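Long-range contacts in uncharacterized protein (Gallus gallus, PDB 3WXB), which catalyses the NAD(P)H-dependent reduction of carbonyl compounds as a member of the short-chain dehydrogenase/reductase family, binding NADPH in a Rossmann fold: residues A96-V101 / Q149-M154; G109-I114 / K156-E161; S178-S183 / A225-W230; G229-D234 / S243-D248. All blocks are in the same frame, centred on the assembly; numbering follows the deposited sequence.

Interaction 1 of 4, residues A96-V101 / Q149-M154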
# COMPACT_ATOMS: atom_id res chain seq x y z
N ALA A 96 -0.15 -8.53 -24.14
CA ALA A 96 -0.26 -8.21 -25.56
C ALA A 96 0.35 -6.83 -25.85
O ALA A 96 0.98 -6.63 -26.89
CB ALA A 96 -1.71 -8.31 -26.01
N ALA A 97 0.17 -5.88 -24.94
CA ALA A 97 0.74 -4.54 -25.10
C ALA A 97 2.28 -4.59 -25.12
O ALA A 97 2.91 -3.99 -26.00
CB ALA A 97 0.23 -3.56 -24.00
N ALA A 98 2.87 -5.38 -24.22
CA ALA A 98 4.33 -5.47 -24.15
C ALA A 98 4.87 -6.09 -25.46
O ALA A 98 5.85 -5.60 -26.04
CB ALA A 98 4.81 -6.31 -22.93
N ALA A 99 4.23 -7.18 -25.88
CA ALA A 99 4.60 -7.91 -27.11
C ALA A 99 4.52 -7.00 -28.32
O ALA A 99 5.39 -7.06 -29.21
CB ALA A 99 3.67 -9.15 -27.30
N SER A 100 3.50 -6.16 -28.37
CA SER A 100 3.29 -5.19 -29.45
C SER A 100 4.35 -4.08 -29.45
O SER A 100 4.96 -3.76 -30.50
CB SER A 100 1.85 -4.63 -29.36
OG SER A 100 1.59 -3.59 -30.32
N VAL A 101 4.59 -3.50 -28.28
CA VAL A 101 5.61 -2.45 -28.14
C VAL A 101 7.00 -2.99 -28.49
O VAL A 101 7.74 -2.33 -29.18
CB VAL A 101 5.58 -1.85 -26.68
CG1 VAL A 101 6.73 -0.91 -26.48
CG2 VAL A 101 4.20 -1.09 -26.41
N GLN A 149 7.05 -5.60 -14.73
CA GLN A 149 7.58 -6.94 -15.04
C GLN A 149 7.57 -7.17 -16.56
O GLN A 149 8.54 -7.69 -17.11
CB GLN A 149 6.76 -8.05 -14.40
CG GLN A 149 7.01 -8.31 -12.93
CD GLN A 149 5.91 -9.23 -12.33
OE1 GLN A 149 4.85 -9.38 -12.91
NE2 GLN A 149 6.18 -9.78 -11.16
N ALA A 150 6.47 -6.80 -17.22
CA ALA A 150 6.33 -7.11 -18.64
C ALA A 150 7.27 -6.24 -19.51
O ALA A 150 7.75 -6.67 -20.57
CB ALA A 150 4.86 -6.96 -19.08
N PHE A 151 7.57 -5.01 -19.06
CA PHE A 151 8.47 -4.17 -19.80
C PHE A 151 9.95 -4.33 -19.35
O PHE A 151 10.86 -3.75 -19.96
CB PHE A 151 7.96 -2.70 -19.82
CG PHE A 151 6.82 -2.51 -20.74
CD1 PHE A 151 7.04 -2.38 -22.13
CD2 PHE A 151 5.51 -2.59 -20.29
CE1 PHE A 151 5.96 -2.23 -23.02
CE2 PHE A 151 4.44 -2.47 -21.14
CZ PHE A 151 4.65 -2.30 -22.51
N LEU A 152 10.18 -5.13 -18.31
CA LEU A 152 11.54 -5.28 -17.77
C LEU A 152 12.63 -5.62 -18.84
O LEU A 152 13.73 -5.06 -18.79
CB LEU A 152 11.60 -6.34 -16.67
CG LEU A 152 12.50 -6.08 -15.42
CD1 LEU A 152 13.14 -7.32 -14.89
CD2 LEU A 152 13.54 -4.99 -15.53
N PRO A 153 12.32 -6.55 -19.78
CA PRO A 153 13.33 -6.92 -20.78
C PRO A 153 13.75 -5.70 -21.57
O PRO A 153 14.94 -5.54 -21.81
CB PRO A 153 12.55 -7.90 -21.70
CG PRO A 153 11.65 -8.65 -20.70
CD PRO A 153 11.15 -7.46 -19.84
N MET A 154 12.79 -4.86 -21.94
CA MET A 154 13.07 -3.68 -22.73
C MET A 154 13.72 -2.52 -21.98
O MET A 154 14.56 -1.81 -22.54
CB MET A 154 11.81 -3.19 -23.41
CG MET A 154 11.33 -4.16 -24.52
SD MET A 154 9.62 -3.80 -24.91
CE MET A 154 8.86 -5.04 -23.89
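A98 and F151 form the centre of this helix-to-helix contact. CB of A98 sits over one face of the F151 ring, 4.2 Å from its centroid and 17° off the ring normal, a CH-pi contact displaced toward the rim. The same methyl meets CB of A150 at 3.9 Å, and the CZ end of the ring reaches CA of A98 at 3.6 Å. V101 approaches the ring differently: its CB lies in the ring plane at the edge, 3.7 Å from CE1 of F151, the two side chains crossing at about a right angle. F151 carries its CG anti to the carbonyl carbon (chi1 -75°), which sends the ring across toward helix 91-105. Beyond it M154, bent at chi3, folds its methyl back so that CE stands 3.7 Å from O of A98.

The segments of helices 91-105 and 130-160 run nearly parallel, 9.4 Å apart at a crossing angle of -15°; the small side chains of A98 and A150, whose CB atoms meet, are consistent with that approach. Around this core, L30 of strand 28-31 touches both V101 and F151, V84 of strand 81-85 touches A97 and V101, and L110 touches F151 and M154. The contact thus joins two helices on one side of the Rossmann-type sheet and seats them on its strands. No hydrogen bond spans the two segments; cohesion comes from van der Waals contact and the burial of apolar surface, with shape deciding the fit: one methyl over the ring and a branched carbon at its edge.

Interaction 2 of 4, residues G109-I114 / K156-E161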
# COMPACT_ATOMS: atom_id res chain seq x y z
N GLY A 109 15.79 -0.62 -26.79
CA GLY A 109 15.23 -0.59 -25.44
C GLY A 109 14.09 0.38 -25.23
O GLY A 109 13.82 1.28 -26.06
N LEU A 110 13.42 0.23 -24.09
CA LEU A 110 12.47 1.25 -23.64
C LEU A 110 13.18 2.04 -22.56
O LEU A 110 13.58 1.49 -21.53
CB LEU A 110 11.18 0.62 -23.06
CG LEU A 110 10.09 1.59 -22.59
CD1 LEU A 110 9.45 2.41 -23.68
CD2 LEU A 110 8.99 0.87 -21.72
N ASN A 111 13.30 3.34 -22.77
CA ASN A 111 14.02 4.20 -21.82
C ASN A 111 13.21 4.62 -20.61
O ASN A 111 13.76 4.79 -19.53
CB ASN A 111 14.53 5.46 -22.51
CG ASN A 111 15.55 5.14 -23.61
OD1 ASN A 111 16.70 4.73 -23.36
ND2 ASN A 111 15.11 5.27 -24.82
N LEU A 112 11.90 4.77 -20.78
CA LEU A 112 11.10 5.45 -19.75
C LEU A 112 9.70 4.82 -19.71
O LEU A 112 9.01 4.73 -20.77
CB LEU A 112 10.90 6.89 -20.14
CG LEU A 112 11.14 7.99 -19.13
CD1 LEU A 112 10.39 9.27 -19.41
CD2 LEU A 112 11.19 7.56 -17.61
N LEU A 113 9.27 4.35 -18.53
CA LEU A 113 7.94 3.74 -18.41
C LEU A 113 7.25 4.58 -17.39
O LEU A 113 7.79 4.68 -16.28
CB LEU A 113 8.01 2.30 -17.88
CG LEU A 113 6.66 1.70 -17.38
CD1 LEU A 113 5.68 1.64 -18.59
CD2 LEU A 113 6.97 0.26 -16.91
N ILE A 114 6.14 5.20 -17.75
CA ILE A 114 5.39 6.02 -16.81
C ILE A 114 4.05 5.34 -16.48
O ILE A 114 3.11 5.35 -17.32
CB ILE A 114 5.13 7.43 -17.36
CG1 ILE A 114 6.50 8.10 -17.73
CG2 ILE A 114 4.38 8.28 -16.34
CD1 ILE A 114 6.37 9.52 -18.38
N LYS A 156 15.74 -3.12 -19.42
CA LYS A 156 17.07 -3.66 -19.25
C LYS A 156 17.90 -3.49 -20.50
O LYS A 156 19.10 -3.31 -20.41
CB LYS A 156 17.01 -5.14 -18.97
CG LYS A 156 16.65 -5.53 -17.55
CD LYS A 156 16.74 -7.08 -17.49
CE LYS A 156 16.28 -7.59 -16.15
NZ LYS A 156 16.37 -9.08 -16.19
N LYS A 157 17.26 -3.66 -21.66
CA LYS A 157 17.93 -3.42 -22.94
C LYS A 157 18.36 -1.95 -23.07
O LYS A 157 19.51 -1.66 -23.51
CB LYS A 157 17.06 -3.84 -24.16
CG LYS A 157 17.87 -3.74 -25.54
CD LYS A 157 18.46 -5.13 -25.94
CE LYS A 157 17.48 -5.96 -26.90
NZ LYS A 157 16.00 -6.13 -26.46
N ALA A 158 17.48 -1.02 -22.65
CA ALA A 158 17.87 0.39 -22.63
C ALA A 158 19.08 0.67 -21.70
O ALA A 158 19.92 1.51 -22.03
CB ALA A 158 16.69 1.33 -22.31
N ALA A 159 19.12 0.01 -20.55
CA ALA A 159 20.20 0.15 -19.57
C ALA A 159 21.50 -0.37 -20.19
O ALA A 159 22.52 0.26 -20.07
CB ALA A 159 19.89 -0.65 -18.30
N GLN A 160 21.42 -1.51 -20.85
CA GLN A 160 22.53 -2.12 -21.54
C GLN A 160 23.08 -1.29 -22.69
O GLN A 160 24.22 -1.41 -23.04
CB GLN A 160 22.10 -3.45 -22.07
CG GLN A 160 22.24 -4.49 -21.11
CD GLN A 160 21.38 -5.64 -21.42
OE1 GLN A 160 20.86 -5.77 -22.50
NE2 GLN A 160 21.21 -6.50 -20.46
N GLU A 161 22.24 -0.47 -23.26
CA GLU A 161 22.61 0.45 -24.33
C GLU A 161 23.48 1.61 -23.85
O GLU A 161 24.12 2.25 -24.66
CB GLU A 161 21.38 1.00 -25.09
CG GLU A 161 20.77 0.03 -26.09
CD GLU A 161 19.30 0.37 -26.47
OE1 GLU A 161 18.73 1.40 -26.04
OE2 GLU A 161 18.70 -0.42 -27.23
O HOH W 1 15.87 3.14 -26.60
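G109 packs against A158 where the loop leading into strand 112-115, part of the parallel sheet of the Rossmann fold, passes the C-terminal end of helix 130-160. The tight side is made of small groups. CA of G109 lies 3.6 Å from N of A158, and a CB on G109 would collide with the helix backbone, so the absence of a side chain is what lets the chains come this close. Next to it, CB of A158 presses on the carbonyl oxygen of L110 at 3.2 Å. K157 adds only the base of its chain: CB stands 3.9 Å from CA of G109, while the bent remainder leads away from the loop.

The looser, partly exposed side is polar. E161, its chain extended beyond CG, brings OE2 to N of G109 at 2.9 Å; the donor arrives on the syn side, though 29° out of the carboxylate plane, and the N-H...O angle of 142° leaves the bond bent. A lysine in place of E161 would probably leave the G109 N-H without this acceptor and end the carboxylate's part in the water bridge, and G109 would be held less firmly against the helix. From strand 28-31, OG of S28 bonds both O of G109 and N of N111. The bridging water donates to O of G109 at 2.8 Å and, more weakly, to OE1 of E161 at 3.4 Å.

Interaction 3 of 4, residues S178-S183 / A225-W230. With NDP (NADPH dihydro-nicotinamide-adenine-dinucleotide phosphate), chain C; EDO (1,2-ethanediol), chain D.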
# COMPACT_ATOMS: atom_id res chain seq x y z
N SER A 178 2.18 8.69 -8.05
CA SER A 178 1.61 8.33 -6.78
C SER A 178 0.89 9.56 -6.27
O SER A 178 0.50 10.40 -7.07
CB SER A 178 2.74 7.89 -5.85
OG SER A 178 2.26 7.33 -4.63
N SER A 179 0.75 9.72 -4.96
CA SER A 179 0.00 10.83 -4.40
C SER A 179 0.40 11.01 -2.95
O SER A 179 0.63 10.02 -2.24
CB SER A 179 -1.52 10.55 -4.40
OG SER A 179 -2.17 11.70 -3.90
N THR A 180 0.46 12.24 -2.48
CA THR A 180 0.64 12.51 -1.04
C THR A 180 -0.64 12.17 -0.28
O THR A 180 -0.62 12.09 0.95
CB THR A 180 1.04 14.00 -0.73
OG1 THR A 180 0.16 14.88 -1.43
CG2 THR A 180 2.46 14.30 -1.16
N ALA A 181 -1.75 11.91 -0.99
CA ALA A 181 -2.91 11.27 -0.31
C ALA A 181 -2.48 9.90 0.20
O ALA A 181 -3.04 9.45 1.18
CB ALA A 181 -4.11 11.12 -1.26
N GLY A 182 -1.47 9.27 -0.44
CA GLY A 182 -0.90 7.99 -0.03
C GLY A 182 0.22 8.13 0.98
O GLY A 182 0.87 7.15 1.36
N SER A 183 0.50 9.37 1.39
CA SER A 183 1.51 9.60 2.41
C SER A 183 0.92 9.30 3.80
O SER A 183 -0.03 9.94 4.22
CB SER A 183 1.99 11.09 2.39
OG SER A 183 2.74 11.33 3.57
N ALA A 225 8.79 7.64 -7.35
CA ALA A 225 7.34 7.88 -7.19
C ALA A 225 7.19 9.38 -7.24
O ALA A 225 7.95 10.07 -6.53
CB ALA A 225 6.89 7.38 -5.79
N LEU A 226 6.24 9.91 -8.02
CA LEU A 226 5.97 11.35 -8.06
C LEU A 226 4.56 11.72 -7.61
O LEU A 226 3.57 11.06 -8.01
CB LEU A 226 6.10 11.88 -9.51
CG LEU A 226 7.47 11.71 -10.19
CD1 LEU A 226 7.48 12.36 -11.58
CD2 LEU A 226 8.55 12.26 -9.31
N HIS A 227 4.46 12.76 -6.83
CA HIS A 227 3.18 13.38 -6.59
C HIS A 227 3.05 14.54 -7.56
O HIS A 227 3.91 15.43 -7.56
CB HIS A 227 3.14 13.93 -5.15
CG HIS A 227 1.90 14.70 -4.85
ND1 HIS A 227 0.64 14.16 -5.04
CD2 HIS A 227 1.71 15.98 -4.43
CE1 HIS A 227 -0.27 15.08 -4.75
NE2 HIS A 227 0.35 16.18 -4.38
N PRO A 228 1.98 14.55 -8.41
CA PRO A 228 1.77 15.50 -9.50
C PRO A 228 1.16 16.77 -9.03
O PRO A 228 1.00 17.69 -9.80
CB PRO A 228 0.84 14.75 -10.46
CG PRO A 228 0.04 13.87 -9.53
CD PRO A 228 0.97 13.43 -8.45
N GLY A 229 0.85 16.83 -7.75
CA GLY A 229 0.18 18.00 -7.22
C GLY A 229 -1.33 17.70 -7.19
O GLY A 229 -1.74 16.59 -7.48
N TRP A 230 -2.15 18.67 -6.83
CA TRP A 230 -3.60 18.52 -6.94
C TRP A 230 -4.05 19.13 -8.27
O TRP A 230 -4.20 20.38 -8.41
CB TRP A 230 -4.24 19.20 -5.76
CG TRP A 230 -5.76 19.05 -5.66
CD1 TRP A 230 -6.56 18.19 -6.38
CD2 TRP A 230 -6.63 19.75 -4.77
NE1 TRP A 230 -7.87 18.34 -6.00
CE2 TRP A 230 -7.94 19.28 -5.01
CE3 TRP A 230 -6.43 20.74 -3.80
CZ2 TRP A 230 -9.05 19.78 -4.33
CZ3 TRP A 230 -7.52 21.23 -3.13
CH2 TRP A 230 -8.82 20.74 -3.39
PA NDP C . -8.07 10.84 -14.63
O1A NDP C . -9.19 10.21 -13.87
O2A NDP C . -8.31 12.11 -15.20
O5B NDP C . -7.56 9.95 -15.72
C5B NDP C . -7.45 8.53 -15.44
C4B NDP C . -6.72 7.91 -16.59
O4B NDP C . -6.30 6.48 -16.26
C3B NDP C . -7.60 7.77 -17.86
O3B NDP C . -6.64 7.73 -18.99
C2B NDP C . -8.19 6.36 -17.67
O2B NDP C . -8.67 5.76 -18.89
C1B NDP C . -6.95 5.58 -17.16
N9A NDP C . -7.41 4.28 -16.43
C8A NDP C . -8.14 4.12 -15.30
N7A NDP C . -8.30 2.80 -15.08
C5A NDP C . -7.81 2.15 -16.13
C6A NDP C . -7.73 0.84 -16.41
N6A NDP C . -8.27 -0.05 -15.57
N1A NDP C . -7.09 0.43 -17.53
C2A NDP C . -6.49 1.34 -18.36
N3A NDP C . -6.61 2.69 -18.06
C4A NDP C . -7.22 3.06 -16.93
O3 NDP C . -6.86 10.86 -13.52
PN NDP C . -5.64 11.91 -13.52
O1N NDP C . -6.00 13.00 -12.61
O2N NDP C . -5.16 12.18 -14.89
O5D NDP C . -4.59 10.96 -12.71
C5D NDP C . -3.49 10.25 -13.32
C4D NDP C . -2.59 9.72 -12.19
O4D NDP C . -2.21 10.81 -11.36
C3D NDP C . -3.42 8.78 -11.28
O3D NDP C . -2.55 7.70 -10.96
C2D NDP C . -3.75 9.57 -10.09
O2D NDP C . -3.92 8.75 -8.93
C1D NDP C . -2.55 10.47 -9.97
N1N NDP C . -2.85 11.69 -9.17
C2N NDP C . -3.79 12.65 -9.58
C3N NDP C . -4.03 13.78 -8.79
C7N NDP C . -4.92 14.80 -9.18
O7N NDP C . -5.11 15.75 -8.42
N7N NDP C . -5.42 14.74 -10.45
C4N NDP C . -3.38 13.92 -7.55
C5N NDP C . -2.45 12.98 -7.10
C6N NDP C . -2.19 11.84 -7.88
P2B NDP C . -10.25 5.91 -19.33
O1X NDP C . -10.31 4.70 -20.16
O2X NDP C . -10.26 7.24 -19.96
O3X NDP C . -11.01 5.80 -18.05
C1 EDO D . -6.41 13.11 -5.63
O1 EDO D . -7.62 13.24 -4.81
C2 EDO D . -5.20 13.42 -4.74
O2 EDO D . -4.41 12.21 -4.95
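In a buried loop-to-strand contact at the nicotinamide, S178 and T180 of the loop after strand 173-177 meet L226 and H227 at the end of strand 222-227, its neighbour in the parallel sheet. N of S178 donates to O of L226 at 2.7 Å, the donor tilted 28° from the carbonyl plane. CG2 of T180, whose side chain crosses H227 at about a right angle, makes a CH-pi contact over the H227 ring, 4.0 Å from the centroid, and OG1 lies over the same face; N of G229 lies over the opposite one, holding the imidazole between them. With CG anti to the backbone N (chi1 175°), H227 projects its ring into this slot. OG of S178 is held by N206.

The cofactor rests on both segments. O of S178 is 3.2 Å from C6N of NADPH, and CG of P228 lies 3.4 Å from that carbon. In an ST turn, OG of S179 accepts from N of A181 at 2.9 Å while also bonding an ethanediol, probably from the crystallisation liquor, which Y198 holds too. S179 beside Y198, with K202 among the NADPH-binding residues, is consistent with the Ser-Tyr-Lys catalytic site of short-chain dehydrogenases/reductases.

Interaction 4 of 4, residues G229-D234 / S243-D248. With NDP (NADPH dihydro-nicotinamide-adenine-dinucleotide phosphate), chain C.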
# COMPACT_ATOMS: atom_id res chain seq x y z
N GLY A 229 0.85 16.83 -7.75
CA GLY A 229 0.18 18.00 -7.22
C GLY A 229 -1.33 17.70 -7.19
O GLY A 229 -1.74 16.59 -7.48
N TRP A 230 -2.15 18.67 -6.83
CA TRP A 230 -3.60 18.52 -6.94
C TRP A 230 -4.05 19.13 -8.27
O TRP A 230 -4.20 20.38 -8.41
CB TRP A 230 -4.24 19.20 -5.76
CG TRP A 230 -5.76 19.05 -5.66
CD1 TRP A 230 -6.56 18.19 -6.38
CD2 TRP A 230 -6.63 19.75 -4.77
NE1 TRP A 230 -7.87 18.34 -6.00
CE2 TRP A 230 -7.94 19.28 -5.01
CE3 TRP A 230 -6.43 20.74 -3.80
CZ2 TRP A 230 -9.05 19.78 -4.33
CZ3 TRP A 230 -7.52 21.23 -3.13
CH2 TRP A 230 -8.82 20.74 -3.39
N VAL A 231 -4.29 18.25 -9.22
CA VAL A 231 -4.30 18.61 -10.62
C VAL A 231 -5.75 18.74 -11.09
O VAL A 231 -6.58 17.93 -10.70
CB VAL A 231 -3.49 17.65 -11.52
CG1 VAL A 231 -3.25 18.31 -12.94
CG2 VAL A 231 -2.06 17.22 -10.88
N LYS A 232 -6.00 19.77 -11.90
CA LYS A 232 -7.30 20.05 -12.51
C LYS A 232 -7.63 19.01 -13.60
O LYS A 232 -7.33 19.21 -14.78
CB LYS A 232 -7.35 21.53 -12.96
CG LYS A 232 -7.20 21.88 -14.54
CD LYS A 232 -6.12 21.07 -15.41
CE LYS A 232 -5.77 21.82 -16.67
NZ LYS A 232 -6.64 23.10 -16.79
N THR A 233 -8.18 17.86 -13.19
CA THR A 233 -8.49 16.76 -14.10
C THR A 233 -9.84 16.25 -13.61
O THR A 233 -10.34 16.73 -12.59
CB THR A 233 -7.51 15.59 -13.97
OG1 THR A 233 -7.71 14.94 -12.69
CG2 THR A 233 -6.03 16.05 -14.19
N ASP A 234 -10.38 15.21 -14.22
CA ASP A 234 -11.59 14.63 -13.68
C ASP A 234 -11.33 13.99 -12.34
O ASP A 234 -12.21 13.98 -11.55
CB ASP A 234 -12.22 13.60 -14.60
CG ASP A 234 -12.47 14.13 -15.96
OD1 ASP A 234 -11.90 13.58 -16.90
OD2 ASP A 234 -13.22 15.09 -16.10
N SER A 243 -4.05 26.11 -4.32
CA SER A 243 -3.07 25.01 -4.35
C SER A 243 -3.05 24.27 -5.66
O SER A 243 -2.11 23.55 -5.94
CB SER A 243 -3.37 23.97 -3.28
OG SER A 243 -2.78 24.36 -2.09
N ARG A 244 -4.11 24.42 -6.45
CA ARG A 244 -4.25 23.59 -7.66
C ARG A 244 -3.34 23.95 -8.81
O ARG A 244 -3.08 25.12 -9.09
CB ARG A 244 -5.70 23.59 -8.11
CG ARG A 244 -6.50 22.97 -7.02
CD ARG A 244 -6.81 21.56 -7.40
NE ARG A 244 -8.18 21.60 -7.70
CZ ARG A 244 -8.84 20.83 -8.53
NH1 ARG A 244 -8.26 19.88 -9.24
NH2 ARG A 244 -10.12 21.09 -8.65
N VAL A 245 -2.89 22.93 -9.51
CA VAL A 245 -2.13 23.18 -10.70
C VAL A 245 -2.91 22.66 -11.88
O VAL A 245 -3.83 21.83 -11.73
CB VAL A 245 -0.73 22.57 -10.60
CG1 VAL A 245 0.02 23.31 -9.49
CG2 VAL A 245 -0.81 21.08 -10.30
N THR A 246 -2.56 23.20 -13.05
CA THR A 246 -3.07 22.71 -14.32
C THR A 246 -2.20 21.50 -14.70
O THR A 246 -1.13 21.30 -14.15
CB THR A 246 -2.95 23.84 -15.43
OG1 THR A 246 -1.57 24.16 -15.60
CG2 THR A 246 -3.77 25.16 -15.02
N VAL A 247 -2.70 20.71 -15.64
CA VAL A 247 -2.00 19.59 -16.20
C VAL A 247 -0.68 20.06 -16.78
O VAL A 247 0.36 19.37 -16.64
CB VAL A 247 -2.88 18.94 -17.30
CG1 VAL A 247 -2.07 18.07 -18.21
CG2 VAL A 247 -4.04 18.13 -16.65
N ASP A 248 -0.69 21.25 -17.41
CA ASP A 248 0.55 21.75 -18.04
C ASP A 248 1.60 22.05 -16.99
O ASP A 248 2.78 21.72 -17.16
CB ASP A 248 0.31 22.97 -18.95
CG ASP A 248 -0.34 22.57 -20.29
OD1 ASP A 248 0.05 21.53 -20.88
OD2 ASP A 248 -1.23 23.29 -20.74
PA NDP C . -8.07 10.84 -14.63
O1A NDP C . -9.19 10.21 -13.87
O2A NDP C . -8.31 12.11 -15.20
O5B NDP C . -7.56 9.95 -15.72
C5B NDP C . -7.45 8.53 -15.44
C4B NDP C . -6.72 7.91 -16.59
O4B NDP C . -6.30 6.48 -16.26
C3B NDP C . -7.60 7.77 -17.86
O3B NDP C . -6.64 7.73 -18.99
C2B NDP C . -8.19 6.36 -17.67
O2B NDP C . -8.67 5.76 -18.89
C1B NDP C . -6.95 5.58 -17.16
N9A NDP C . -7.41 4.28 -16.43
C8A NDP C . -8.14 4.12 -15.30
N7A NDP C . -8.30 2.80 -15.08
C5A NDP C . -7.81 2.15 -16.13
C6A NDP C . -7.73 0.84 -16.41
N6A NDP C . -8.27 -0.05 -15.57
N1A NDP C . -7.09 0.43 -17.53
C2A NDP C . -6.49 1.34 -18.36
N3A NDP C . -6.61 2.69 -18.06
C4A NDP C . -7.22 3.06 -16.93
O3 NDP C . -6.86 10.86 -13.52
PN NDP C . -5.64 11.91 -13.52
O1N NDP C . -6.00 13.00 -12.61
O2N NDP C . -5.16 12.18 -14.89
O5D NDP C . -4.59 10.96 -12.71
C5D NDP C . -3.49 10.25 -13.32
C4D NDP C . -2.59 9.72 -12.19
O4D NDP C . -2.21 10.81 -11.36
C3D NDP C . -3.42 8.78 -11.28
O3D NDP C . -2.55 7.70 -10.96
C2D NDP C . -3.75 9.57 -10.09
O2D NDP C . -3.92 8.75 -8.93
C1D NDP C . -2.55 10.47 -9.97
N1N NDP C . -2.85 11.69 -9.17
C2N NDP C . -3.79 12.65 -9.58
C3N NDP C . -4.03 13.78 -8.79
C7N NDP C . -4.92 14.80 -9.18
O7N NDP C . -5.11 15.75 -8.42
N7N NDP C . -5.42 14.74 -10.45
C4N NDP C . -3.38 13.92 -7.55
C5N NDP C . -2.45 12.98 -7.10
C6N NDP C . -2.19 11.84 -7.88
P2B NDP C . -10.25 5.91 -19.33
O1X NDP C . -10.31 4.70 -20.16
O2X NDP C . -10.26 7.24 -19.96
O3X NDP C . -11.01 5.80 -18.05
O HOH W 2 -1.02 21.16 -6.24
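The R244 guanidinium lies flat on the W230 indole, planes 19° apart and centres 4.0 Å apart, a cation-pi contact; bends at chi2 and chi3 fold the arginine chain across the ring. Its NH2 is satisfied by the carbonyls of G237 and L239, while NE1 of W230 donates to O of G236. With alanine in place of W230, the guanidinium is likely to lose its aromatic platform, and O of G236 its indole donor.

In the backbone, N of V245 donates to O of W230 at 3.1 Å, and N of K232 donates to O of V245 at 3.0 Å, making a single beta bridge of V231 with V245. N of W230 is served by a water that donates to O of S243.

This is the cofactor-binding loop after strand 222-227 of the Rossmann fold, tied to the lead-in of helix 247-260, where T246 is the N-cap. The N and O of V231, not used by the bridge bonds, face the carboxamide: N donates to O7N of NADPH at 2.7 Å, and O receives a weak bond from N7N. OG1 of T233 donates to O1N of the cofactor's phosphate at 2.6 Å while bonding N of G236.

Overall arrangement
The four contacts fall into two pairs on opposite sides of the chain's centre. Interactions 1 and 2, about 11 Å apart between centres, share helix 130-160 and alternate along the chain; they touch where M154 O meets L110 N, 2.8 Å apart, in a probable hydrogen bond. Interactions 3 and 4, about 12 Å apart, come later in sequence, share G229 and W230, and both touch NADPH. Between the pairs the centres lie about 25 to 30 Å apart, yet interactions 2 and 3 both reach the seven-stranded parallel sheet. One pair thus secures helices and an entering loop against the sheet, whereas the other shapes the nicotinamide end of the cofactor site.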